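Local coordinates for 350aa long hypothetical aspartate-semialdehyde dehydrogenase (PDB 2EP5), which probably catalyses the NADP-dependent interconversion of malonyl-CoA and malonate semialdehyde, and belongs to the aspartate-semialdehyde dehydrogenase family, at residues 119-123 and 338-342; 271-277 and 343-347. All coordinates share one frame. Residues are numbered along the deposited sequence.

Contact 1: 119-123 and 338-342; sequences LINPE and ILTVE
Residues 119-121 run extended, with phi/psi from -109/104 at Leu-119 to -139/92 at Asn-121. Pro-122 turns the chain at -19/-73, and Glu-123 is helical at -56/-37. The chain meets one face of the regular helix 338-342, in which Glu-342 N bonds to Ile-338 O at 3.0 Å. The CA atoms come closest at Pro-122 and Thr-340, 5.8 Å apart. Ile-120 CG2 lies 3.8 Å from Thr-340 OG1. Pro-122 makes the main contact. Pro-122 CB lies 3.3 Å from Leu-339 CD1, a tight apolar touch, and Pro-122 CG lies 3.8 Å from Thr-340 OG1. The proline ring thus rests against two consecutive helix residues. With chi2 p, Glu-123 folds back until Glu-123 OE1 is 3.8 Å from Leu-339 CD1; its charge is met by a salt bridge to Arg-331. Thr-340 OG1 is hydrogen-bonded to Ile-336 O, one turn back in its helix, and to Asn-148 ND2. In this fully buried contact the C-terminal helix 334-347 packs back on the Rossmann-type NAD-binding region. It does so beside strand 144-147, an edge of this chain's parallel sheet: Val-146 touches both Ile-120 and Thr-340, while helix 15-24 packs on Ile-338.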
loop_
_atom_site.group_PDB
_atom_site.type_symbol
_atom_site.label_atom_id
_atom_site.label_comp_id
_atom_site.label_asym_id
_atom_site.label_seq_id
_atom_site.Cartn_x
_atom_site.Cartn_y
_atom_site.Cartn_z
ATOM N N LEU A 119 18.553 28.794 15.264
ATOM C CA LEU A 119 17.848 27.671 14.632
ATOM C C LEU A 119 18.943 26.618 14.552
ATOM O O LEU A 119 19.839 26.699 13.714
ATOM C CB LEU A 119 17.352 28.045 13.235
ATOM C CG LEU A 119 16.426 27.036 12.546
ATOM C CD1 LEU A 119 15.222 26.724 13.440
ATOM C CD2 LEU A 119 15.972 27.604 11.212
ATOM N N ILE A 120 18.871 25.631 15.434
ATOM C CA ILE A 120 19.920 24.633 15.503
ATOM C C ILE A 120 19.747 23.236 14.939
ATOM O O ILE A 120 18.703 22.603 15.070
ATOM C CB ILE A 120 20.399 24.452 16.968
ATOM C CG1 ILE A 120 20.790 25.810 17.564
ATOM C CG2 ILE A 120 21.599 23.503 17.021
ATOM C CD1 ILE A 120 21.893 26.522 16.806
ATOM N N ASN A 121 20.828 22.792 14.304
ATOM C CA ASN A 121 20.996 21.453 13.765
ATOM C C ASN A 121 22.451 21.293 14.200
ATOM O O ASN A 121 23.376 21.696 13.488
ATOM C CB ASN A 121 20.870 21.398 12.239
ATOM C CG ASN A 121 20.792 19.964 11.727
ATOM O OD1 ASN A 121 20.967 19.018 12.499
ATOM N ND2 ASN A 121 20.532 19.794 10.429
ATOM N N PRO A 122 22.662 20.721 15.399
ATOM C CA PRO A 122 23.954 20.474 16.053
ATOM C C PRO A 122 25.216 20.482 15.181
ATOM O O PRO A 122 26.017 21.414 15.246
ATOM C CB PRO A 122 23.724 19.146 16.760
ATOM C CG PRO A 122 22.310 19.280 17.212
ATOM C CD PRO A 122 21.627 19.836 15.975
ATOM N N GLU A 123 25.395 19.442 14.379
ATOM C CA GLU A 123 26.564 19.335 13.516
ATOM C C GLU A 123 26.747 20.526 12.578
ATOM O O GLU A 123 27.865 20.967 12.328
ATOM C CB GLU A 123 26.488 18.051 12.674
ATOM C CG GLU A 123 26.620 16.748 13.459
ATOM C CD GLU A 123 25.303 16.242 14.025
ATOM O OE1 GLU A 123 24.362 17.042 14.178
ATOM O OE2 GLU A 123 25.212 15.039 14.337
ATOM N N ILE A 338 16.918 16.906 21.314
ATOM C CA ILE A 338 17.630 16.318 22.438
ATOM C C ILE A 338 19.130 16.547 22.259
ATOM O O ILE A 338 19.845 16.836 23.223
ATOM C CB ILE A 338 17.303 14.799 22.538
ATOM C CG1 ILE A 338 15.840 14.623 22.964
ATOM C CG2 ILE A 338 18.243 14.106 23.515
ATOM C CD1 ILE A 338 15.328 13.192 22.867
ATOM N N LEU A 339 19.601 16.431 21.020
ATOM C CA LEU A 339 21.018 16.627 20.728
ATOM C C LEU A 339 21.376 18.095 20.955
ATOM O O LEU A 339 22.494 18.423 21.364
ATOM C CB LEU A 339 21.333 16.249 19.273
ATOM C CG LEU A 339 22.684 15.584 18.972
ATOM C CD1 LEU A 339 23.170 16.043 17.611
ATOM C CD2 LEU A 339 23.719 15.922 20.019
ATOM N N THR A 340 20.422 18.980 20.682
ATOM C CA THR A 340 20.653 20.404 20.868
ATOM C C THR A 340 20.855 20.686 22.345
ATOM O O THR A 340 21.732 21.464 22.714
ATOM C CB THR A 340 19.476 21.244 20.322
ATOM O OG1 THR A 340 19.357 21.030 18.908
ATOM C CG2 THR A 340 19.714 22.733 20.578
ATOM N N VAL A 341 20.052 20.043 23.193
ATOM C CA VAL A 341 20.189 20.234 24.637
ATOM C C VAL A 341 21.554 19.707 25.099
ATOM O O VAL A 341 22.238 20.356 25.896
ATOM C CB VAL A 341 19.079 19.500 25.446
ATOM C CG1 VAL A 341 19.280 19.754 26.933
ATOM C CG2 VAL A 341 17.700 19.986 25.024
ATOM N N GLU A 342 21.957 18.545 24.592
ATOM C CA GLU A 342 23.251 17.984 24.984
ATOM C C GLU A 342 24.376 18.975 24.663
ATOM O O GLU A 342 25.261 19.217 25.486
ATOM C CB GLU A 342 23.504 16.651 24.269
ATOM C CG GLU A 342 22.318 15.695 24.323
ATOM C CD GLU A 342 22.630 14.309 23.776
ATOM O OE1 GLU A 342 23.518 14.179 22.909
ATOM O OE2 GLU A 342 21.970 13.343 24.206
#

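Contact 2: 271-277 and 343-347; sequences LPQQKNL and VMKEL
A Schellman motif ends the short helix 271-274 here, and the capped turn packs against the last turn or so of helix 334-347. The contact joins the dimerisation family region to the C-terminal helix within one chain. Lys-275 N bonds to Leu-271 O at 2.9 Å. The motif itself pairs Leu-277 N with Pro-272 O at 3.1 Å and, weakly, Asn-276 N with Gln-273 O at 3.3 Å. Asn-276 is the C-prime residue, at phi/psi 47/56. Its positive phi turns the chain out of the helix, and Leu-277 follows extended at -71/138. On the other side, Leu-347 N bonds to Val-343 O at 2.8 Å. The closest CA pairs are Pro-272 with Val-343 at 6.8 Å and Lys-275 with Glu-346 at 8.0 Å.

Val-343 meets three apolar side chains. Val-343 CG2 is 3.5 Å from Leu-277 CD1 and 4.2 Å from Pro-272 CG; Val-343 CG1 is 4.3 Å from Leu-271 CD2. Leu-271 points toward the helix and also sets Leu-271 CD1 3.9 Å from Leu-347 CD2. Leu-271 further touches Trp-126, Pro-272 touches Ala-280, and Leu-277 touches Leu-339 and Glu-342, earlier in the same helix.

Glu-346 points toward 271-277. Glu-346 CG is 4.4 Å from Leu-271 CD2. Lys-275 CD comes to 3.4 Å from Glu-346 OE2, but Lys-275 NZ stays 4.3 Å from Glu-346 OE2, beyond a salt bridge. The chemistry is therefore mainly hydrophobic contact, with an attraction between opposite charges at the more exposed edge.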
loop_
_atom_site.group_PDB
_atom_site.type_symbol
_atom_site.label_atom_id
_atom_site.label_comp_id
_atom_site.label_asym_id
_atom_site.label_seq_id
_atom_site.Cartn_x
_atom_site.Cartn_y
_atom_site.Cartn_z
ATOM N N LEU A 271 31.345 19.041 16.377
ATOM C CA LEU A 271 31.454 19.066 17.832
ATOM C C LEU A 271 30.705 17.928 18.522
ATOM O O LEU A 271 31.222 17.321 19.462
ATOM C CB LEU A 271 30.969 20.416 18.368
ATOM C CG LEU A 271 31.014 20.644 19.883
ATOM C CD1 LEU A 271 31.213 22.127 20.173
ATOM C CD2 LEU A 271 29.733 20.132 20.526
ATOM N N PRO A 272 29.471 17.628 18.071
ATOM C CA PRO A 272 28.705 16.541 18.692
ATOM C C PRO A 272 29.452 15.202 18.634
ATOM O O PRO A 272 29.361 14.393 19.559
ATOM C CB PRO A 272 27.410 16.524 17.882
ATOM C CG PRO A 272 27.244 17.965 17.484
ATOM C CD PRO A 272 28.650 18.360 17.087
ATOM N N GLN A 273 30.184 14.971 17.548
ATOM C CA GLN A 273 30.949 13.733 17.393
ATOM C C GLN A 273 32.228 13.781 18.229
ATOM O O GLN A 273 32.668 12.773 18.776
ATOM C CB GLN A 273 31.332 13.508 15.926
ATOM C CG GLN A 273 30.210 13.019 15.026
ATOM C CD GLN A 273 29.111 14.047 14.820
ATOM O OE1 GLN A 273 29.381 15.229 14.578
ATOM N NE2 GLN A 273 27.864 13.598 14.896
ATOM N N GLN A 274 32.819 14.964 18.317
ATOM C CA GLN A 274 34.053 15.150 19.058
ATOM C C GLN A 274 33.871 14.993 20.562
ATOM O O GLN A 274 34.718 14.409 21.233
ATOM C CB GLN A 274 34.634 16.523 18.741
ATOM C CG GLN A 274 35.111 16.666 17.305
ATOM C CD GLN A 274 35.296 18.118 16.900
ATOM O OE1 GLN A 274 35.780 18.938 17.684
ATOM N NE2 GLN A 274 34.917 18.442 15.667
ATOM N N LYS A 275 32.769 15.510 21.087
ATOM C CA LYS A 275 32.505 15.414 22.516
ATOM C C LYS A 275 31.739 14.138 22.832
ATOM O O LYS A 275 31.350 13.905 23.980
ATOM C CB LYS A 275 31.702 16.626 22.987
ATOM C CG LYS A 275 32.332 17.954 22.634
ATOM C CD LYS A 275 33.740 18.081 23.192
ATOM C CE LYS A 275 34.322 19.448 22.868
ATOM N NZ LYS A 275 35.733 19.585 23.317
ATOM N N ASN A 276 31.528 13.318 21.807
ATOM C CA ASN A 276 30.809 12.061 21.968
ATOM C C ASN A 276 29.528 12.238 22.762
ATOM O O ASN A 276 29.329 11.582 23.782
ATOM C CB ASN A 276 31.690 11.036 22.675
ATOM C CG ASN A 276 32.932 10.719 21.900
ATOM O OD1 ASN A 276 33.827 11.549 21.783
ATOM N ND2 ASN A 276 32.995 9.514 21.348
ATOM N N LEU A 277 28.660 13.127 22.294
ATOM C CA LEU A 277 27.403 13.367 22.980
ATOM C C LEU A 277 26.501 12.148 22.768
ATOM O O LEU A 277 26.438 11.594 21.668
ATOM C CB LEU A 277 26.756 14.650 22.444
ATOM C CG LEU A 277 27.654 15.899 22.506
ATOM C CD1 LEU A 277 26.888 17.111 22.017
ATOM C CD2 LEU A 277 28.133 16.132 23.935
ATOM N N VAL A 343 24.333 19.552 23.467
ATOM C CA VAL A 343 25.345 20.519 23.057
ATOM C C VAL A 343 25.370 21.727 24.002
ATOM O O VAL A 343 26.439 22.178 24.414
ATOM C CB VAL A 343 25.083 21.026 21.616
ATOM C CG1 VAL A 343 26.010 22.191 21.304
ATOM C CG2 VAL A 343 25.284 19.893 20.611
ATOM N N MET A 344 24.188 22.244 24.327
ATOM C CA MET A 344 24.063 23.397 25.209
ATOM C C MET A 344 24.716 23.122 26.561
ATOM O O MET A 344 25.394 23.985 27.115
ATOM C CB MET A 344 22.585 23.759 25.399
ATOM C CG MET A 344 21.921 24.378 24.172
ATOM S SD MET A 344 20.132 24.584 24.358
ATOM C CE MET A 344 20.032 26.103 25.298
ATOM N N LYS A 345 24.514 21.920 27.094
ATOM C CA LYS A 345 25.125 21.565 28.370
ATOM C C LYS A 345 26.641 21.545 28.169
ATOM O O LYS A 345 27.396 22.089 28.975
ATOM C CB LYS A 345 24.628 20.190 28.835
ATOM C CG LYS A 345 25.284 19.676 30.116
ATOM C CD LYS A 345 24.995 20.580 31.306
ATOM C CE LYS A 345 25.708 20.090 32.567
ATOM N NZ LYS A 345 25.400 20.933 33.761
ATOM N N GLU A 346 27.073 20.927 27.074
ATOM C CA GLU A 346 28.491 20.833 26.734
ATOM C C GLU A 346 29.161 22.205 26.606
ATOM O O GLU A 346 30.330 22.366 26.954
ATOM C CB GLU A 346 28.647 20.059 25.420
ATOM C CG GLU A 346 30.070 19.967 24.877
ATOM C CD GLU A 346 31.009 19.271 25.834
ATOM O OE1 GLU A 346 30.539 18.385 26.581
ATOM O OE2 GLU A 346 32.216 19.599 25.834
ATOM N N LEU A 347 28.422 23.194 26.112
ATOM C CA LEU A 347 28.974 24.530 25.930
ATOM C C LEU A 347 28.765 25.476 27.115
ATOM O O LEU A 347 29.245 26.611 27.104
ATOM C CB LEU A 347 28.407 25.154 24.653
ATOM C CG LEU A 347 28.753 24.380 23.380
ATOM C CD1 LEU A 347 28.215 25.104 22.148
ATOM C CD2 LEU A 347 30.266 24.230 23.294
#

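Overall arrangement
From the N terminus, the chain passes through 119-123 of the NAD-binding region, then through 271-277 in the dimerisation region, and comes, near its C terminus, to helix 334-347. Contact 1 closes a loop of 214 residues when 338-342 arrives. Contact 2 closes one of 65 residues with the next turn, 343-347. The two loops cross, since their segments alternate along the chain. Helix 334-347 serves both contacts, whose centres lie about 9 Å apart. The first segments also meet each other: Pro-122 packs on Pro-272, and Glu-123 OE2 lies 3.1 Å from Gln-273 NE2, a probable hydrogen bond. Pieces of both regions are thus joined beside the C-terminal helix.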